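Local coordinates for protein integrase (PDB 2OXO) that binds core-type DNA sites as the core-binding domain of lambda integrase, the recombinase that integrates phage DNA into the host genome and helps excise it, at residues Asp8-Ile13 with Ser75-Glu80; Arg36-Ala41 with Lys49-Met54. All coordinates share one frame; numbering follows the deposited sequence.

Interaction 1. Residues Asp8-Ile13 with Ser75-Glu80; sequences DRYEKI and SDAFRE. With SO4 (sulfate ion), chain B.
In the four-helix core-binding domain, Y10 of helix 3-17 lies on A77 of helix 64-83. The axes of segments 8-13 and 75-80 approach to 10.3 Å at 93°, a nearly perpendicular crossing. A77 CB sits 3.8 Å from the centroid of the Y10 ring and 8° off its normal, the geometry of a CH-pi contact over the middle of one face. The phenol reaches helix 64-83 because CG of Y10 stands anti to the backbone N (chi1 176°). Its hydroxyl then donates to D76 OD2, 3.0 Å from Y10 OH; the acceptor lies in the ring plane and uses the anti lone pair, with the carboxylate plane turned steeply from the ring. R17 forms salt bridges with both D76 OD2 and E80 OE2, so one guanidinium, which probably offsets part of their negative charge, ties the two acids together. E80, bent at its second torsion, brings its carboxylate obliquely across I13, whose CG2 is 3.9 Å from E80 CD. On another side of helix 64-83 lies a sulfate, probably from the crystallisation liquor: R79 NH1 donates almost straight to sulfate O1 (2.7 Å), and S75 OG donates to O4 (2.7 Å). S72 OG also bonds the ion, and R79 NH2 adds weak bonds. The contact joins the first and last helices of the four-helix, SAM-like core-binding domain of the phage integrase family.

Interaction 2. Residues Arg36-Ala41 with Lys49-Met54; sequences RGLPDA and KEIAAM
Apolar contacts dominate where L38, the first residue to leave helical geometry after helix 21-37, meets one side of helix 48-60. Its two methyl branches divide the work. CD1 lies 3.8 Å from M54 CE and, more loosely, 4.4 Å from I51 CG1, whereas CD2 rests on the helix backbone, 3.6 Å from E50 O, and on E50 CB. M54 extends from its backbone with chi2 at 180° and then bends at SD (chi3 73°), which swings CE back over the leucine; the two side chains cross at about a right angle. The connection between helices 21-37 and 48-60 in the four-helix domain thus folds back on the helix that follows it, and L74 of helix 64-83 packs against both L38 and I51. Backbone-to-side-chain contact is made by G37, the last residue of helix 21-37, whose CA approaches M54 SD at 3.8 Å. Polar groups play a lesser part, since no hydrogen bond joins the two segments. E50 OE2 merely touches P39 CG at 3.9 Å, while its other oxygen, OE1, accepts from the backbone N of T47 near the start of helix 48-60. L38 O, in turn, accepts a hydrogen bond from the H4 side chain.

How the interactions relate
The chain between the two segments of interaction 1 contains both segments of interaction 2, and the contacts lie 16 Å apart (centre to centre) across the middle of the domain. Both are partly buried. Interaction 1 joins helices distant in sequence, 3-17 and 64-83, and combines a buried aromatic ring with carboxylates and a nearby arginine. Interaction 2 joins a helix end and its following loop to the next helix, mainly by van der Waals contact of L38 and M54, with no hydrogen bond between the segments and with exposed residues at its margin. Helix 64-83 connects the two, carrying A77 in interaction 1 and supplying L74 and I70 behind interaction 2.

Interaction 1. Residues Asp8-Ile13 with Ser75-Glu80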
ATOM      1  N   ASP A   8      -2.635   4.978   7.756  1.00 20.47           N
ATOM      2  CA  ASP A   8      -3.628   5.252   8.803  1.00 21.80           C
ATOM      3  C   ASP A   8      -4.895   5.871   8.203  1.00 22.16           C
ATOM      4  O   ASP A   8      -6.008   5.399   8.441  1.00 21.85           O
ATOM      5  CB  ASP A   8      -3.013   6.151   9.893  1.00 23.31           C
ATOM      6  CG  ASP A   8      -1.962   5.440  10.698  1.00 24.44           C
ATOM      7  OD1 ASP A   8      -1.861   4.205  10.571  1.00 26.96           O
ATOM      8  OD2 ASP A   8      -1.210   6.094  11.444  1.00 28.34           O
ATOM      9  N   ARG A   9      -4.713   6.923   7.411  1.00 21.57           N
ATOM     10  CA  ARG A   9      -5.822   7.567   6.700  1.00 22.89           C
ATOM     11  C   ARG A   9      -6.486   6.681   5.637  1.00 21.47           C
ATOM     12  O   ARG A   9      -7.690   6.753   5.390  1.00 22.23           O
ATOM     13  CB  ARG A   9      -5.337   8.871   6.055  1.00 22.86           C
ATOM     14  CG  ARG A   9      -5.147  10.032   7.076  1.00 28.84           C
ATOM     15  CD  ARG A   9      -4.175  11.051   6.507  1.00 35.20           C
ATOM     16  NE  ARG A   9      -3.391  11.881   7.449  1.00 40.86           N
ATOM     17  CZ  ARG A   9      -2.807  11.511   8.598  1.00 41.83           C
ATOM     18  NH1 ARG A   9      -2.884  10.261   9.082  1.00 38.71           N
ATOM     19  NH2 ARG A   9      -2.118  12.439   9.269  1.00 41.49           N
ATOM     20  N   TYR A  10      -5.689   5.838   4.985  1.00 20.61           N
ATOM     21  CA  TYR A  10      -6.223   4.995   3.938  1.00 18.87           C
ATOM     22  C   TYR A  10      -7.123   3.900   4.539  1.00 18.32           C
ATOM     23  O   TYR A  10      -8.087   3.472   3.916  1.00 16.62           O
ATOM     24  CB  TYR A  10      -5.039   4.388   3.171  1.00 18.84           C
ATOM     25  CG  TYR A  10      -5.407   3.402   2.100  1.00 18.82           C
ATOM     26  CD1 TYR A  10      -6.225   3.764   1.005  1.00 19.41           C
ATOM     27  CD2 TYR A  10      -4.918   2.119   2.146  1.00 19.71           C
ATOM     28  CE1 TYR A  10      -6.529   2.839   0.012  1.00 18.73           C
ATOM     29  CE2 TYR A  10      -5.241   1.195   1.156  1.00 18.95           C
ATOM     30  CZ  TYR A  10      -6.030   1.565   0.104  1.00 16.82           C
ATOM     31  OH  TYR A  10      -6.311   0.614  -0.843  1.00 19.83           O
ATOM     32  N   GLU A  11      -6.783   3.427   5.739  1.00 18.45           N
ATOM     33  CA  GLU A  11      -7.640   2.437   6.439  1.00 18.63           C
ATOM     34  C   GLU A  11      -9.024   2.999   6.647  1.00 18.25           C
ATOM     35  O   GLU A  11     -10.007   2.279   6.589  1.00 18.18           O
ATOM     36  CB  GLU A  11      -7.037   2.067   7.793  1.00 18.69           C
ATOM     37  CG  GLU A  11      -5.830   1.176   7.698  1.00 18.47           C
ATOM     38  CD  GLU A  11      -5.149   0.957   9.020  1.00 21.99           C
ATOM     39  OE1 GLU A  11      -4.165   0.182   9.033  1.00 23.48           O
ATOM     40  OE2 GLU A  11      -5.589   1.555  10.033  1.00 22.45           O
ATOM     41  N   LYS A  12      -9.103   4.305   6.885  1.00 18.19           N
ATOM     42  CA  LYS A  12     -10.409   4.966   7.106  1.00 18.89           C
ATOM     43  C   LYS A  12     -11.217   5.150   5.846  1.00 18.09           C
ATOM     44  O   LYS A  12     -12.458   5.011   5.856  1.00 17.97           O
ATOM     45  CB  LYS A  12     -10.229   6.304   7.839  1.00 18.41           C
ATOM     46  CG  LYS A  12      -9.726   6.156   9.245  1.00 21.06           C
ATOM     47  N   ILE A  13     -10.516   5.396   4.738  1.00 17.30           N
ATOM     48  CA  ILE A  13     -11.139   5.452   3.443  1.00 19.52           C
ATOM     49  C   ILE A  13     -11.712   4.047   3.128  1.00 19.50           C
ATOM     50  O   ILE A  13     -12.848   3.932   2.688  1.00 19.78           O
ATOM     51  CB  ILE A  13     -10.119   5.914   2.354  1.00 18.84           C
ATOM     52  CG1 ILE A  13      -9.734   7.374   2.582  1.00 20.22           C
ATOM     53  CG2 ILE A  13     -10.690   5.766   0.933  1.00 20.01           C
ATOM     54  CD1 ILE A  13      -8.453   7.773   1.799  1.00 22.09           C
ATOM     55  N   SER A  75      -0.702   0.636  -4.668  1.00 15.92           N
ATOM     56  CA  SER A  75      -1.128   1.429  -5.805  1.00 15.97           C
ATOM     57  C   SER A  75      -2.397   2.254  -5.509  1.00 15.48           C
ATOM     58  O   SER A  75      -2.459   3.470  -5.723  1.00 14.67           O
ATOM     59  CB  SER A  75      -1.436   0.488  -6.961  1.00 15.03           C
ATOM     60  OG  SER A  75      -1.619   1.309  -8.112  1.00 19.81           O
ATOM     61  N   ASP A  76      -3.434   1.561  -5.088  1.00 15.27           N
ATOM     62  CA  ASP A  76      -4.666   2.237  -4.705  1.00 17.34           C
ATOM     63  C   ASP A  76      -4.460   3.261  -3.560  1.00 16.67           C
ATOM     64  O   ASP A  76      -4.974   4.347  -3.652  1.00 17.90           O
ATOM     65  CB  ASP A  76      -5.732   1.233  -4.283  1.00 17.15           C
ATOM     66  CG  ASP A  76      -7.107   1.880  -4.199  1.00 18.90           C
ATOM     67  OD1 ASP A  76      -7.506   2.522  -5.174  1.00 26.85           O
ATOM     68  OD2 ASP A  76      -7.766   1.736  -3.164  1.00 22.25           O
ATOM     69  N   ALA A  77      -3.702   2.928  -2.504  1.00 15.78           N
ATOM     70  CA  ALA A  77      -3.316   3.924  -1.497  1.00 14.63           C
ATOM     71  C   ALA A  77      -2.661   5.174  -2.095  1.00 15.59           C
ATOM     72  O   ALA A  77      -2.965   6.303  -1.689  1.00 14.34           O
ATOM     73  CB  ALA A  77      -2.380   3.320  -0.436  1.00 15.29           C
ATOM     74  N   PHE A  78      -1.696   4.968  -2.990  1.00 16.81           N
ATOM     75  CA  PHE A  78      -1.044   6.085  -3.671  1.00 17.92           C
ATOM     76  C   PHE A  78      -2.076   6.947  -4.495  1.00 17.69           C
ATOM     77  O   PHE A  78      -2.022   8.189  -4.455  1.00 16.92           O
ATOM     78  CB  PHE A  78       0.171   5.584  -4.494  1.00 19.00           C
ATOM     79  CG  PHE A  78       1.520   5.690  -3.736  1.00 20.61           C
ATOM     80  CD1 PHE A  78       1.927   4.706  -2.838  1.00 26.48           C
ATOM     81  CD2 PHE A  78       2.360   6.799  -3.908  1.00 26.64           C
ATOM     82  CE1 PHE A  78       3.183   4.813  -2.109  1.00 21.88           C
ATOM     83  CE2 PHE A  78       3.625   6.943  -3.150  1.00 23.98           C
ATOM     84  CZ  PHE A  78       4.009   5.920  -2.265  1.00 24.70           C
ATOM     85  N   ARG A  79      -3.010   6.274  -5.195  1.00 17.16           N
ATOM     86  CA  ARG A  79      -4.105   6.939  -5.936  1.00 18.14           C
ATOM     87  C   ARG A  79      -5.003   7.801  -5.030  1.00 18.19           C
ATOM     88  O   ARG A  79      -5.389   8.891  -5.419  1.00 17.92           O
ATOM     89  CB  ARG A  79      -4.974   5.905  -6.681  1.00 18.13           C
ATOM     90  CG  ARG A  79      -4.358   5.384  -7.969  1.00 18.86           C
ATOM     91  CD  ARG A  79      -5.116   4.232  -8.622  1.00 19.22           C
ATOM     92  NE  ARG A  79      -4.224   3.705  -9.639  1.00 21.64           N
ATOM     93  CZ  ARG A  79      -4.152   2.439 -10.017  1.00 23.14           C
ATOM     94  NH1 ARG A  79      -4.988   1.531  -9.498  1.00 26.58           N
ATOM     95  NH2 ARG A  79      -3.270   2.098 -10.952  1.00 22.75           N
ATOM     96  N   GLU A  80      -5.317   7.301  -3.835  1.00 17.37           N
ATOM     97  CA  GLU A  80      -6.058   8.090  -2.835  1.00 18.65           C
ATOM     98  C   GLU A  80      -5.250   9.263  -2.332  1.00 19.19           C
ATOM     99  O   GLU A  80      -5.809  10.327  -2.149  1.00 19.23           O
ATOM    100  CB  GLU A  80      -6.542   7.216  -1.666  1.00 18.50           C
ATOM    101  CG  GLU A  80      -7.585   6.175  -2.095  1.00 18.88           C
ATOM    102  CD  GLU A  80      -8.974   6.816  -2.445  1.00 23.57           C
ATOM    103  OE1 GLU A  80      -9.220   8.015  -2.198  1.00 21.14           O
ATOM    104  OE2 GLU A  80      -9.818   6.121  -2.982  1.00 24.39           O
TER
HETATM  105  S   SO4 B 177      -3.526  -1.583 -10.301  1.00 68.20           S
HETATM  106  O1  SO4 B 177      -4.771  -0.908 -10.666  1.00 68.35           O
HETATM  107  O2  SO4 B 177      -3.752  -2.538  -9.218  1.00 66.64           O
HETATM  108  O3  SO4 B 177      -3.020  -2.289 -11.473  1.00 68.41           O
HETATM  109  O4  SO4 B 177      -2.557  -0.579  -9.865  1.00 68.80           O

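Interaction 2. Residues Arg36-Ala41 with Lys49-Met54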
ATOM      1  N   ARG A  36       5.192  -2.886   7.571  1.00 24.08           N
ATOM      2  CA  ARG A  36       6.337  -3.727   7.864  1.00 25.69           C
ATOM      3  C   ARG A  36       7.407  -3.685   6.775  1.00 25.28           C
ATOM      4  O   ARG A  36       8.614  -3.734   7.059  1.00 26.26           O
ATOM      5  CB  ARG A  36       5.850  -5.169   8.087  1.00 25.94           C
ATOM      6  CG  ARG A  36       6.521  -5.824   9.268  1.00 30.72           C
ATOM      7  N   GLY A  37       6.969  -3.568   5.518  1.00 25.26           N
ATOM      8  CA  GLY A  37       7.855  -3.662   4.378  1.00 23.14           C
ATOM      9  C   GLY A  37       8.535  -2.375   3.945  1.00 23.31           C
ATOM     10  O   GLY A  37       9.596  -2.426   3.286  1.00 22.20           O
ATOM     11  N   LEU A  38       7.909  -1.230   4.248  1.00 22.66           N
ATOM     12  CA  LEU A  38       8.396   0.089   3.775  1.00 22.35           C
ATOM     13  C   LEU A  38       8.512   1.083   4.927  1.00 22.02           C
ATOM     14  O   LEU A  38       7.696   1.032   5.830  1.00 22.92           O
ATOM     15  CB  LEU A  38       7.451   0.695   2.721  1.00 20.83           C
ATOM     16  CG  LEU A  38       7.343  -0.007   1.359  1.00 23.45           C
ATOM     17  CD1 LEU A  38       6.142   0.523   0.499  1.00 20.43           C
ATOM     18  CD2 LEU A  38       8.705   0.048   0.611  1.00 24.09           C
ATOM     19  N   PRO A  39       9.452   2.051   4.837  1.00 22.51           N
ATOM     20  CA  PRO A  39       9.695   2.992   5.964  1.00 23.06           C
ATOM     21  C   PRO A  39       8.596   4.053   6.121  1.00 22.74           C
ATOM     22  O   PRO A  39       7.793   4.279   5.194  1.00 23.89           O
ATOM     23  CB  PRO A  39      11.035   3.638   5.587  1.00 22.90           C
ATOM     24  CG  PRO A  39      10.977   3.698   4.015  1.00 22.13           C
ATOM     25  CD  PRO A  39      10.350   2.315   3.685  1.00 22.07           C
ATOM     26  N   ASP A  40       8.543   4.715   7.261  1.00 23.17           N
ATOM     27  CA  ASP A  40       7.570   5.810   7.459  1.00 23.74           C
ATOM     28  C   ASP A  40       8.100   7.099   6.847  1.00 24.06           C
ATOM     29  O   ASP A  40       8.330   8.086   7.557  1.00 24.59           O
ATOM     30  CB  ASP A  40       7.281   6.058   8.948  1.00 25.42           C
ATOM     31  CG  ASP A  40       6.067   6.970   9.172  1.00 26.08           C
ATOM     32  OD1 ASP A  40       5.288   7.163   8.234  1.00 25.17           O
ATOM     33  OD2 ASP A  40       5.871   7.501  10.293  1.00 30.15           O
ATOM     34  N   ALA A  41       8.278   7.100   5.538  1.00 22.33           N
ATOM     35  CA  ALA A  41       8.949   8.190   4.859  1.00 21.69           C
ATOM     36  C   ALA A  41       7.936   9.022   4.054  1.00 20.95           C
ATOM     37  O   ALA A  41       6.850   8.488   3.708  1.00 20.93           O
ATOM     38  CB  ALA A  41      10.066   7.652   3.953  1.00 21.13           C
ATOM     39  N   LYS A  49      12.765   1.138  -6.091  1.00 30.51           N
ATOM     40  CA  LYS A  49      13.673   0.141  -5.634  1.00 29.64           C
ATOM     41  C   LYS A  49      13.221  -0.497  -4.330  1.00 29.09           C
ATOM     42  O   LYS A  49      13.299  -1.740  -4.192  1.00 27.37           O
ATOM     43  CB  LYS A  49      15.085   0.716  -5.495  1.00 30.13           C
ATOM     44  N   GLU A  50      12.777   0.342  -3.384  1.00 27.09           N
ATOM     45  CA  GLU A  50      12.260  -0.148  -2.109  1.00 26.88           C
ATOM     46  C   GLU A  50      10.956  -0.963  -2.291  1.00 25.29           C
ATOM     47  O   GLU A  50      10.761  -1.962  -1.590  1.00 25.08           O
ATOM     48  CB  GLU A  50      12.008   0.984  -1.105  1.00 26.92           C
ATOM     49  CG  GLU A  50      13.294   1.708  -0.570  1.00 27.96           C
ATOM     50  CD  GLU A  50      12.939   3.051   0.043  1.00 29.64           C
ATOM     51  OE1 GLU A  50      12.070   3.760  -0.511  1.00 32.01           O
ATOM     52  OE2 GLU A  50      13.503   3.387   1.101  1.00 33.72           O
ATOM     53  N   ILE A  51      10.074  -0.491  -3.171  1.00 23.99           N
ATOM     54  CA  ILE A  51       8.805  -1.185  -3.485  1.00 23.92           C
ATOM     55  C   ILE A  51       9.110  -2.564  -4.051  1.00 24.64           C
ATOM     56  O   ILE A  51       8.554  -3.543  -3.593  1.00 24.95           O
ATOM     57  CB  ILE A  51       7.890  -0.355  -4.467  1.00 23.88           C
ATOM     58  CG1 ILE A  51       7.317   0.875  -3.737  1.00 20.40           C
ATOM     59  CG2 ILE A  51       6.761  -1.208  -5.042  1.00 20.84           C
ATOM     60  CD1 ILE A  51       6.865   2.004  -4.638  1.00 22.97           C
ATOM     61  N   ALA A  52      10.026  -2.618  -5.017  1.00 25.41           N
ATOM     62  CA  ALA A  52      10.468  -3.872  -5.661  1.00 26.19           C
ATOM     63  C   ALA A  52      11.109  -4.839  -4.683  1.00 26.00           C
ATOM     64  O   ALA A  52      10.793  -6.021  -4.708  1.00 25.98           O
ATOM     65  CB  ALA A  52      11.423  -3.578  -6.856  1.00 26.49           C
ATOM     66  N   ALA A  53      11.960  -4.343  -3.778  1.00 26.30           N
ATOM     67  CA  ALA A  53      12.531  -5.189  -2.734  1.00 25.94           C
ATOM     68  C   ALA A  53      11.494  -5.820  -1.793  1.00 26.05           C
ATOM     69  O   ALA A  53      11.581  -7.002  -1.485  1.00 25.07           O
ATOM     70  CB  ALA A  53      13.590  -4.455  -1.939  1.00 27.12           C
ATOM     71  N   MET A  54      10.519  -5.040  -1.314  1.00 24.98           N
ATOM     72  CA  MET A  54       9.419  -5.657  -0.560  1.00 23.29           C
ATOM     73  C   MET A  54       8.637  -6.719  -1.344  1.00 23.13           C
ATOM     74  O   MET A  54       8.379  -7.804  -0.840  1.00 23.93           O
ATOM     75  CB  MET A  54       8.452  -4.589  -0.036  1.00 23.05           C
ATOM     76  CG  MET A  54       7.115  -5.173   0.438  1.00 20.57           C
ATOM     77  SD  MET A  54       6.055  -3.849   1.045  1.00 22.58           S
ATOM     78  CE  MET A  54       5.609  -3.105  -0.505  1.00 16.19           C
TER